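Local coordinates for protein BA42 (Bizionia argentinensis, PDB 4OA3), which is of unknown function but binds two calcium ions and consists of a stand-alone TPM domain, at residues A[20-25]-A[135-140]; A[31-36]-A[55-60]. All coordinates share one frame; numbering follows the deposited sequence.

How the contacts relate
Contact 1 and contact 2 lie side by side, their centres about 11 Å apart, and meet at the two calcium ions. Along the chain, contact 2 (31-36 with 55-60) is nested inside the loop that contact 1 (20-25 with 135-140) closes. Helix 11-24 and strand 31-37 are consecutive elements joined by a short connection, so the first segments of the two contacts come from successive elements. The second segments are both loops, one following helix 44-54 and the other following helix 110-128. E31 of contact 2 bridges the metals whose other protein ligands come from contact 1 and N141, which makes the calcium pair the junction of helix end, strand start and late loop.

Contact 1: residues A[20-25]-A[135-140]; sequences AIRDAE and DIDELP. With CA (calcium ion), chain B; CA (calcium ion), chain C.
D135 meets the end of helix 11-24 through water 3, which lies within hydrogen-bonding distance of both D135 OD2 and E25 O. Both carboxylate oxygens of D135 hold the second calcium ion (chain C), and OD2 lies 4.3 Å from E25 O. I136 adds its backbone O to the same metal at 2.4 Å. The nearest approach across the contact falls at D137, the centre of an inverse gamma turn: its OD1 lies 3.2 Å from E25 OE1, a closeness that the shared first calcium ion (chain B) probably makes tolerable. E25 chelates that ion with OE1 and OE2, each at 2.5 Å, and its carboxylate plane stands 81° from that of D137; OE2 also accepts a hydrogen bond from I32 N of strand 31-37. Its chi1 of -68° sets CG anti to the carbonyl carbon, and the chain then runs extended to the metal. The other oxygen of D137, OD2, makes a long salt bridge, 3.9 Å to R22 NH1, reinforced by water 1, which sits in plane at the guanidinium edge; water 2 ties OD2 to E25 OE1. L139 completes this segment's share of the first calcium with its backbone O, and P140 O receives a hydrogen bond from the metal-bound water 6. Behind the site, A20, I21 and A24 pack on I118 of helix 110-128, while P140 touches R33 of strand 31-37.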
ATOM      1  N   ALA A  20      -7.637   8.339  -0.531  1.00 14.95           N
ATOM      2  CA  ALA A  20      -7.369   7.429  -1.658  1.00 14.89           C
ATOM      3  C   ALA A  20      -7.509   5.965  -1.224  1.00 14.78           C
ATOM      4  O   ALA A  20      -8.071   5.139  -1.931  1.00 15.72           O
ATOM      5  CB  ALA A  20      -5.985   7.678  -2.228  1.00 15.67           C
ATOM      6  N   ILE A  21      -7.054   5.645   0.006  1.00 12.55           N
ATOM      7  CA  ILE A  21      -7.224   4.297   0.524  1.00 11.31           C
ATOM      8  C   ILE A  21      -8.709   3.984   0.661  1.00 13.73           C
ATOM      9  O   ILE A  21      -9.163   2.899   0.300  1.00 14.32           O
ATOM     10  CB  ILE A  21      -6.481   4.091   1.875  1.00 13.79           C
ATOM     11  CG1 ILE A  21      -4.957   4.185   1.610  1.00 13.31           C
ATOM     12  CG2 ILE A  21      -6.840   2.732   2.481  1.00 14.55           C
ATOM     13  CD1 ILE A  21      -4.061   4.201   2.836  1.00 14.39           C
ATOM     14  N   ARG A  22      -9.483   4.936   1.236  1.00 12.94           N
ATOM     15  CA  ARG A  22     -10.912   4.697   1.407  1.00 14.90           C
ATOM     16  C   ARG A  22     -11.604   4.435   0.074  1.00 16.56           C
ATOM     17  O   ARG A  22     -12.410   3.509  -0.027  1.00 16.95           O
ATOM     18  CB  ARG A  22     -11.559   5.892   2.100  1.00 15.98           C
ATOM     19  CG  ARG A  22     -13.005   5.671   2.473  1.00 21.67           C
ATOM     20  CD  ARG A  22     -13.486   6.730   3.455  1.00 28.53           C
ATOM     21  NE  ARG A  22     -12.672   6.734   4.669  1.00 28.71           N
ATOM     22  CZ  ARG A  22     -12.758   5.854   5.666  1.00 42.88           C
ATOM     23  NH1 ARG A  22     -13.658   4.877   5.630  1.00 23.45           N
ATOM     24  NH2 ARG A  22     -11.958   5.954   6.713  1.00 36.17           N
ATOM     25  N   ASP A  23     -11.236   5.168  -0.944  1.00 15.53           N
ATOM     26  CA  ASP A  23     -11.822   4.987  -2.279  1.00 15.94           C
ATOM     27  C   ASP A  23     -11.394   3.665  -2.889  1.00 18.67           C
ATOM     28  O   ASP A  23     -12.228   2.931  -3.430  1.00 17.78           O
ATOM     29  CB  ASP A  23     -11.438   6.150  -3.211  1.00 17.94           C
ATOM     30  CG  ASP A  23     -12.066   7.483  -2.864  1.00 33.37           C
ATOM     31  OD1 ASP A  23     -13.178   7.483  -2.296  1.00 36.36           O
ATOM     32  OD2 ASP A  23     -11.474   8.532  -3.222  1.00 39.17           O
ATOM     33  N   ALA A  24     -10.104   3.306  -2.761  1.00 15.12           N
ATOM     34  CA  ALA A  24      -9.622   2.034  -3.282  1.00 14.62           C
ATOM     35  C   ALA A  24     -10.327   0.843  -2.645  1.00 17.29           C
ATOM     36  O   ALA A  24     -10.629  -0.140  -3.303  1.00 16.30           O
ATOM     37  CB  ALA A  24      -8.124   1.926  -3.051  1.00 15.09           C
ATOM     38  N   GLU A  25     -10.596   0.922  -1.326  1.00 13.42           N
ATOM     39  CA  GLU A  25     -11.252  -0.151  -0.613  1.00 14.27           C
ATOM     40  C   GLU A  25     -12.761  -0.252  -0.884  1.00 16.48           C
ATOM     41  O   GLU A  25     -13.408  -1.154  -0.348  1.00 18.05           O
ATOM     42  CB  GLU A  25     -10.969  -0.025   0.904  1.00 14.43           C
ATOM     43  CG  GLU A  25      -9.505  -0.297   1.240  1.00 14.01           C
ATOM     44  CD  GLU A  25      -9.198  -0.340   2.722  1.00 17.04           C
ATOM     45  OE1 GLU A  25     -10.131  -0.108   3.532  1.00 14.83           O
ATOM     46  OE2 GLU A  25      -8.024  -0.597   3.092  1.00 14.61           O
ATOM     47  N   ASP A 135     -18.769  -5.616   3.101  1.00 23.62           N
ATOM     48  CA  ASP A 135     -17.345  -5.410   3.315  1.00 20.94           C
ATOM     49  C   ASP A 135     -17.107  -4.848   4.697  1.00 23.37           C
ATOM     50  O   ASP A 135     -17.836  -3.958   5.132  1.00 23.34           O
ATOM     51  CB  ASP A 135     -16.776  -4.392   2.311  1.00 20.94           C
ATOM     52  CG  ASP A 135     -15.293  -4.131   2.537  1.00 19.24           C
ATOM     53  OD1 ASP A 135     -14.479  -4.933   2.054  1.00 18.20           O
ATOM     54  OD2 ASP A 135     -14.970  -3.117   3.181  1.00 19.96           O
ATOM     55  N   ILE A 136     -16.059  -5.329   5.347  1.00 20.56           N
ATOM     56  CA  ILE A 136     -15.605  -4.852   6.650  1.00 18.70           C
ATOM     57  C   ILE A 136     -14.325  -4.033   6.373  1.00 18.29           C
ATOM     58  O   ILE A 136     -13.509  -4.462   5.552  1.00 17.82           O
ATOM     59  CB  ILE A 136     -15.296  -6.065   7.547  1.00 21.31           C
ATOM     60  CG1 ILE A 136     -16.588  -6.883   7.834  1.00 23.79           C
ATOM     61  CG2 ILE A 136     -14.591  -5.618   8.859  1.00 22.11           C
ATOM     62  CD1 ILE A 136     -16.360  -8.109   8.588  1.00 28.85           C
ATOM     63  N   ASP A 137     -14.131  -2.896   7.065  1.00 18.26           N
ATOM     64  CA  ASP A 137     -12.876  -2.134   6.951  1.00 17.13           C
ATOM     65  C   ASP A 137     -11.954  -2.802   7.992  1.00 19.17           C
ATOM     66  O   ASP A 137     -12.007  -2.512   9.187  1.00 18.98           O
ATOM     67  CB  ASP A 137     -13.117  -0.651   7.220  1.00 17.26           C
ATOM     68  CG  ASP A 137     -11.955   0.235   6.830  1.00 21.92           C
ATOM     69  OD1 ASP A 137     -10.831  -0.295   6.638  1.00 16.89           O
ATOM     70  OD2 ASP A 137     -12.162   1.460   6.718  1.00 21.95           O
ATOM     71  N   GLU A 138     -11.250  -3.840   7.546  1.00 15.89           N
ATOM     72  CA  GLU A 138     -10.480  -4.730   8.414  1.00 15.53           C
ATOM     73  C   GLU A 138      -9.224  -4.146   9.008  1.00 15.96           C
ATOM     74  O   GLU A 138      -8.878  -4.486  10.139  1.00 17.49           O
ATOM     75  CB  GLU A 138     -10.165  -6.023   7.653  1.00 16.19           C
ATOM     76  CG  GLU A 138     -11.401  -6.831   7.278  1.00 18.07           C
ATOM     77  CD  GLU A 138     -11.110  -8.029   6.402  1.00 21.27           C
ATOM     78  OE1 GLU A 138     -10.692  -7.818   5.244  1.00 19.07           O
ATOM     79  OE2 GLU A 138     -11.359  -9.173   6.847  1.00 21.36           O
ATOM     80  N   LEU A 139      -8.541  -3.284   8.266  1.00 13.69           N
ATOM     81  CA  LEU A 139      -7.314  -2.654   8.715  1.00 13.87           C
ATOM     82  C   LEU A 139      -7.496  -1.155   8.713  1.00 14.63           C
ATOM     83  O   LEU A 139      -8.120  -0.619   7.807  1.00 15.42           O
ATOM     84  CB  LEU A 139      -6.139  -2.987   7.791  1.00 14.55           C
ATOM     85  CG  LEU A 139      -5.855  -4.482   7.574  1.00 17.19           C
ATOM     86  CD1 LEU A 139      -4.677  -4.674   6.613  1.00 16.09           C
ATOM     87  CD2 LEU A 139      -5.593  -5.219   8.874  1.00 16.86           C
ATOM     88  N   PRO A 140      -6.919  -0.425   9.689  1.00 13.70           N
ATOM     89  CA  PRO A 140      -7.003   1.030   9.651  1.00 15.06           C
ATOM     90  C   PRO A 140      -6.353   1.641   8.413  1.00 15.14           C
ATOM     91  O   PRO A 140      -5.447   1.037   7.808  1.00 14.49           O
ATOM     92  CB  PRO A 140      -6.299   1.480  10.937  1.00 17.55           C
ATOM     93  CG  PRO A 140      -5.546   0.381  11.374  1.00 21.81           C
ATOM     94  CD  PRO A 140      -6.103  -0.896  10.813  1.00 16.61           C
TER
HETATM   95 CA    CA B 201      -8.713  -0.341   5.511  1.00 13.86          CA
HETATM   96 CA    CA C 202     -12.666  -3.902   3.397  1.00 16.44          CA
HETATM   97  O   HOH W   1     -14.321   2.595   7.587  1.00 35.74           O
HETATM   98  O   HOH W   2     -11.764   2.062   4.012  1.00 16.60           O
HETATM   99  O   HOH W   3     -14.485  -0.257   2.041  1.00 21.32           O
HETATM  100  O   HOH W   4     -12.605  -1.449   3.766  1.00 16.32           O
HETATM  101  O   HOH W   5     -12.034  -6.265   3.354  1.00 16.20           O
HETATM  102  O   HOH W   6      -6.314  -0.314   5.493  1.00 13.55           O
HETATM  103  O   HOH W   7     -11.599  -3.477   1.314  1.00 15.61           O

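Contact 2: residues A[31-36]-A[55-60]; sequences EIRVHL and LKMDNT. With CA (calcium ion), chain C; CA (calcium ion), chain B.
R33 and E31 lie on extended strand 31-36 and face an irregular segment, 55-60, which leaves helix 44-54 through a Schellman motif at K56, passes a type I turn from K56 to N59 and comes nearest the strand at its end, where the CA atoms of E31 and T60 are 7.8 Å apart. M57 lays its methyl CE against the aliphatic base of R33, 3.8 Å from CB; a bend at chi3 (64°) turns this end over. Further out, L55 places CD1 over one face of the R33 guanidinium, with CB 4.0 Å from NH1. Water 8 joins the same two residues, accepting from R33 NH1 at 2.9 Å and donating to L55 O, while R33 NH2 bonds to T142 O. An alanine in place of R33 is likely to leave L55 and M57 without the chain they pack on, and water 8 and T142 O without their donor. At the strand's start, the E31 and T60 side chains run past one another head to tail, with E31 CG 4.0 Å from T60 CG2. The E31 chain bends at chi2 (-88°), and its carboxylate bridges both calcium ions: OE1 binds the first (chain B) at 2.4 Å and OE2 the second (chain C) at 2.3 Å. E138 N also donates to OE2. Strand 31-37 pairs with parallel strands 65-71 and 144-145, while M57 reaches L67 of strand 65-71 and F52 of helix 44-54.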
ATOM      1  N   GLU A  31      -7.183  -4.806   1.478  1.00 14.46           N
ATOM      2  CA  GLU A  31      -6.951  -3.736   2.441  1.00 14.01           C
ATOM      3  C   GLU A  31      -5.589  -3.150   2.230  1.00 14.74           C
ATOM      4  O   GLU A  31      -4.633  -3.909   2.051  1.00 16.49           O
ATOM      5  CB  GLU A  31      -7.083  -4.275   3.834  1.00 13.68           C
ATOM      6  CG  GLU A  31      -8.501  -4.731   4.185  1.00 13.58           C
ATOM      7  CD  GLU A  31      -9.406  -3.655   4.747  1.00 17.75           C
ATOM      8  OE1 GLU A  31      -8.874  -2.701   5.370  1.00 16.27           O
ATOM      9  OE2 GLU A  31     -10.650  -3.742   4.561  1.00 16.26           O
ATOM     10  N   ILE A  32      -5.481  -1.835   2.204  1.00 11.54           N
ATOM     11  CA  ILE A  32      -4.230  -1.151   1.879  1.00 12.46           C
ATOM     12  C   ILE A  32      -3.761  -0.253   2.995  1.00 13.27           C
ATOM     13  O   ILE A  32      -4.543   0.500   3.538  1.00 12.76           O
ATOM     14  CB  ILE A  32      -4.398  -0.307   0.577  1.00 14.21           C
ATOM     15  CG1 ILE A  32      -4.779  -1.193  -0.601  1.00 14.46           C
ATOM     16  CG2 ILE A  32      -3.119   0.505   0.287  1.00 15.21           C
ATOM     17  CD1 ILE A  32      -5.418  -0.460  -1.719  1.00 17.90           C
ATOM     18  N   ARG A  33      -2.452  -0.313   3.342  1.00 13.37           N
ATOM     19  CA  ARG A  33      -1.838   0.671   4.228  1.00 13.59           C
ATOM     20  C   ARG A  33      -0.521   1.136   3.670  1.00 13.56           C
ATOM     21  O   ARG A  33       0.127   0.430   2.877  1.00 14.27           O
ATOM     22  CB  ARG A  33      -1.579   0.153   5.649  1.00 13.16           C
ATOM     23  CG  ARG A  33      -2.867  -0.224   6.359  1.00 11.88           C
ATOM     24  CD  ARG A  33      -2.696  -0.428   7.849  1.00 14.05           C
ATOM     25  NE  ARG A  33      -2.364   0.844   8.488  1.00 13.59           N
ATOM     26  CZ  ARG A  33      -1.949   0.962   9.735  1.00 15.12           C
ATOM     27  NH1 ARG A  33      -1.798  -0.111  10.493  1.00 16.88           N
ATOM     28  NH2 ARG A  33      -1.666   2.154  10.228  1.00 16.56           N
ATOM     29  N   VAL A  34      -0.138   2.337   4.059  1.00 13.45           N
ATOM     30  CA  VAL A  34       1.146   2.944   3.768  1.00 11.73           C
ATOM     31  C   VAL A  34       1.924   3.034   5.065  1.00 13.07           C
ATOM     32  O   VAL A  34       1.359   3.406   6.104  1.00 13.15           O
ATOM     33  CB  VAL A  34       0.970   4.344   3.162  1.00 13.85           C
ATOM     34  CG1 VAL A  34       2.293   5.089   2.999  1.00 14.59           C
ATOM     35  CG2 VAL A  34       0.256   4.267   1.821  1.00 14.35           C
ATOM     36  N   HIS A  35       3.234   2.720   4.993  1.00 13.04           N
ATOM     37  CA  HIS A  35       4.143   2.927   6.120  1.00 12.74           C
ATOM     38  C   HIS A  35       5.304   3.749   5.605  1.00 13.77           C
ATOM     39  O   HIS A  35       5.899   3.410   4.574  1.00 14.36           O
ATOM     40  CB  HIS A  35       4.689   1.637   6.699  1.00 13.41           C
ATOM     41  CG  HIS A  35       5.759   1.835   7.746  1.00 15.01           C
ATOM     42  ND1 HIS A  35       5.446   2.004   9.089  1.00 15.41           N
ATOM     43  CD2 HIS A  35       7.107   1.816   7.617  1.00 16.80           C
ATOM     44  CE1 HIS A  35       6.618   2.044   9.722  1.00 16.11           C
ATOM     45  NE2 HIS A  35       7.621   1.951   8.888  1.00 16.67           N
ATOM     46  N   LEU A  36       5.622   4.820   6.317  1.00 14.22           N
ATOM     47  CA  LEU A  36       6.744   5.675   5.981  1.00 15.45           C
ATOM     48  C   LEU A  36       7.802   5.609   7.077  1.00 16.85           C
ATOM     49  O   LEU A  36       7.480   5.674   8.260  1.00 17.63           O
ATOM     50  CB  LEU A  36       6.285   7.128   5.858  1.00 17.46           C
ATOM     51  CG  LEU A  36       5.094   7.397   4.874  1.00 20.95           C
ATOM     52  CD1 LEU A  36       4.742   8.881   4.831  1.00 22.61           C
ATOM     53  CD2 LEU A  36       5.400   6.929   3.468  1.00 19.36           C
ATOM     54  N   LEU A  55       2.305  -4.349  12.187  1.00 12.69           N
ATOM     55  CA  LEU A  55       1.039  -3.654  11.987  1.00 12.91           C
ATOM     56  C   LEU A  55      -0.139  -4.625  11.985  1.00 14.47           C
ATOM     57  O   LEU A  55      -1.285  -4.176  11.876  1.00 15.23           O
ATOM     58  CB  LEU A  55       1.071  -2.851  10.675  1.00 12.57           C
ATOM     59  CG  LEU A  55       2.088  -1.730  10.626  1.00 14.75           C
ATOM     60  CD1 LEU A  55       2.022  -1.042   9.317  1.00 14.41           C
ATOM     61  CD2 LEU A  55       1.931  -0.743  11.760  1.00 19.00           C
ATOM     62  N   LYS A  56       0.089  -5.937  12.205  1.00 13.08           N
ATOM     63  CA  LYS A  56      -0.970  -6.946  12.268  1.00 13.12           C
ATOM     64  C   LYS A  56      -1.835  -6.858  10.997  1.00 15.98           C
ATOM     65  O   LYS A  56      -3.066  -7.041  11.034  1.00 17.19           O
ATOM     66  CB  LYS A  56      -1.793  -6.799  13.564  1.00 15.73           C
ATOM     67  CG  LYS A  56      -0.981  -7.125  14.805  1.00 18.53           C
ATOM     68  CD  LYS A  56      -1.857  -7.364  16.011  1.00 19.76           C
ATOM     69  CE  LYS A  56      -1.016  -7.478  17.252  1.00 28.08           C
ATOM     70  NZ  LYS A  56      -1.845  -7.488  18.490  1.00 34.78           N
ATOM     71  N   MET A  57      -1.181  -6.676   9.845  1.00 13.81           N
ATOM     72  CA  MET A  57      -1.877  -6.584   8.569  1.00 13.17           C
ATOM     73  C   MET A  57      -2.320  -7.935   8.047  1.00 17.47           C
ATOM     74  O   MET A  57      -3.039  -8.007   7.068  1.00 17.12           O
ATOM     75  CB  MET A  57      -1.035  -5.827   7.573  1.00 14.55           C
ATOM     76  CG  MET A  57      -0.928  -4.387   7.942  1.00 16.11           C
ATOM     77  SD  MET A  57       0.063  -3.395   6.785  1.00 16.12           S
ATOM     78  CE  MET A  57      -0.981  -3.552   5.287  1.00 14.13           C
ATOM     79  N   ASP A  58      -1.929  -9.003   8.743  1.00 17.70           N
ATOM     80  CA  ASP A  58      -2.388 -10.349   8.441  1.00 18.58           C
ATOM     81  C   ASP A  58      -3.818 -10.582   8.935  1.00 22.38           C
ATOM     82  O   ASP A  58      -4.384 -11.644   8.631  1.00 22.79           O
ATOM     83  CB  ASP A  58      -1.421 -11.395   9.020  1.00 21.75           C
ATOM     84  CG  ASP A  58      -1.047 -11.279  10.487  1.00 30.66           C
ATOM     85  OD1 ASP A  58      -1.079 -10.136  11.031  1.00 26.40           O
ATOM     86  OD2 ASP A  58      -0.569 -12.284  11.050  1.00 42.34           O
ATOM     87  N   ASN A  59      -4.420  -9.628   9.674  1.00 20.30           N
ATOM     88  CA  ASN A  59      -5.772  -9.739  10.222  1.00 20.49           C
ATOM     89  C   ASN A  59      -6.858  -9.373   9.195  1.00 19.51           C
ATOM     90  O   ASN A  59      -7.621  -8.426   9.398  1.00 20.22           O
ATOM     91  CB  ASN A  59      -5.880  -8.874  11.496  1.00 22.02           C
ATOM     92  CG  ASN A  59      -7.130  -9.021  12.335  1.00 48.53           C
ATOM     93  OD1 ASN A  59      -7.601  -8.039  12.931  1.00 46.62           O
ATOM     94  ND2 ASN A  59      -7.613 -10.247  12.538  1.00 39.64           N
ATOM     95  N   THR A  60      -6.883 -10.102   8.049  1.00 18.30           N
ATOM     96  CA  THR A  60      -7.915  -9.960   7.046  1.00 16.95           C
ATOM     97  C   THR A  60      -8.447 -11.379   6.791  1.00 21.48           C
ATOM     98  O   THR A  60      -7.671 -12.337   6.828  1.00 22.05           O
ATOM     99  CB  THR A  60      -7.406  -9.299   5.756  1.00 18.00           C
ATOM    100  OG1 THR A  60      -6.498 -10.166   5.067  1.00 17.70           O
ATOM    101  CG2 THR A  60      -6.808  -7.924   6.002  1.00 16.24           C
TER
HETATM  102 CA    CA C 202     -12.666  -3.902   3.397  1.00 16.44          CA
HETATM  103 CA    CA B 201      -8.713  -0.341   5.511  1.00 13.86          CA
HETATM  104  O   HOH W   6      -6.314  -0.314   5.493  1.00 13.55           O
HETATM  105  O   HOH W   8      -3.003  -2.709  10.435  1.00 21.91           O
HETATM  106  O   HOH W   7     -11.599  -3.477   1.314  1.00 15.61           O
HETATM  107  O   HOH W   5     -12.034  -6.265   3.354  1.00 16.20           O
HETATM  108  O   HOH W   4     -12.605  -1.449   3.766  1.00 16.32           O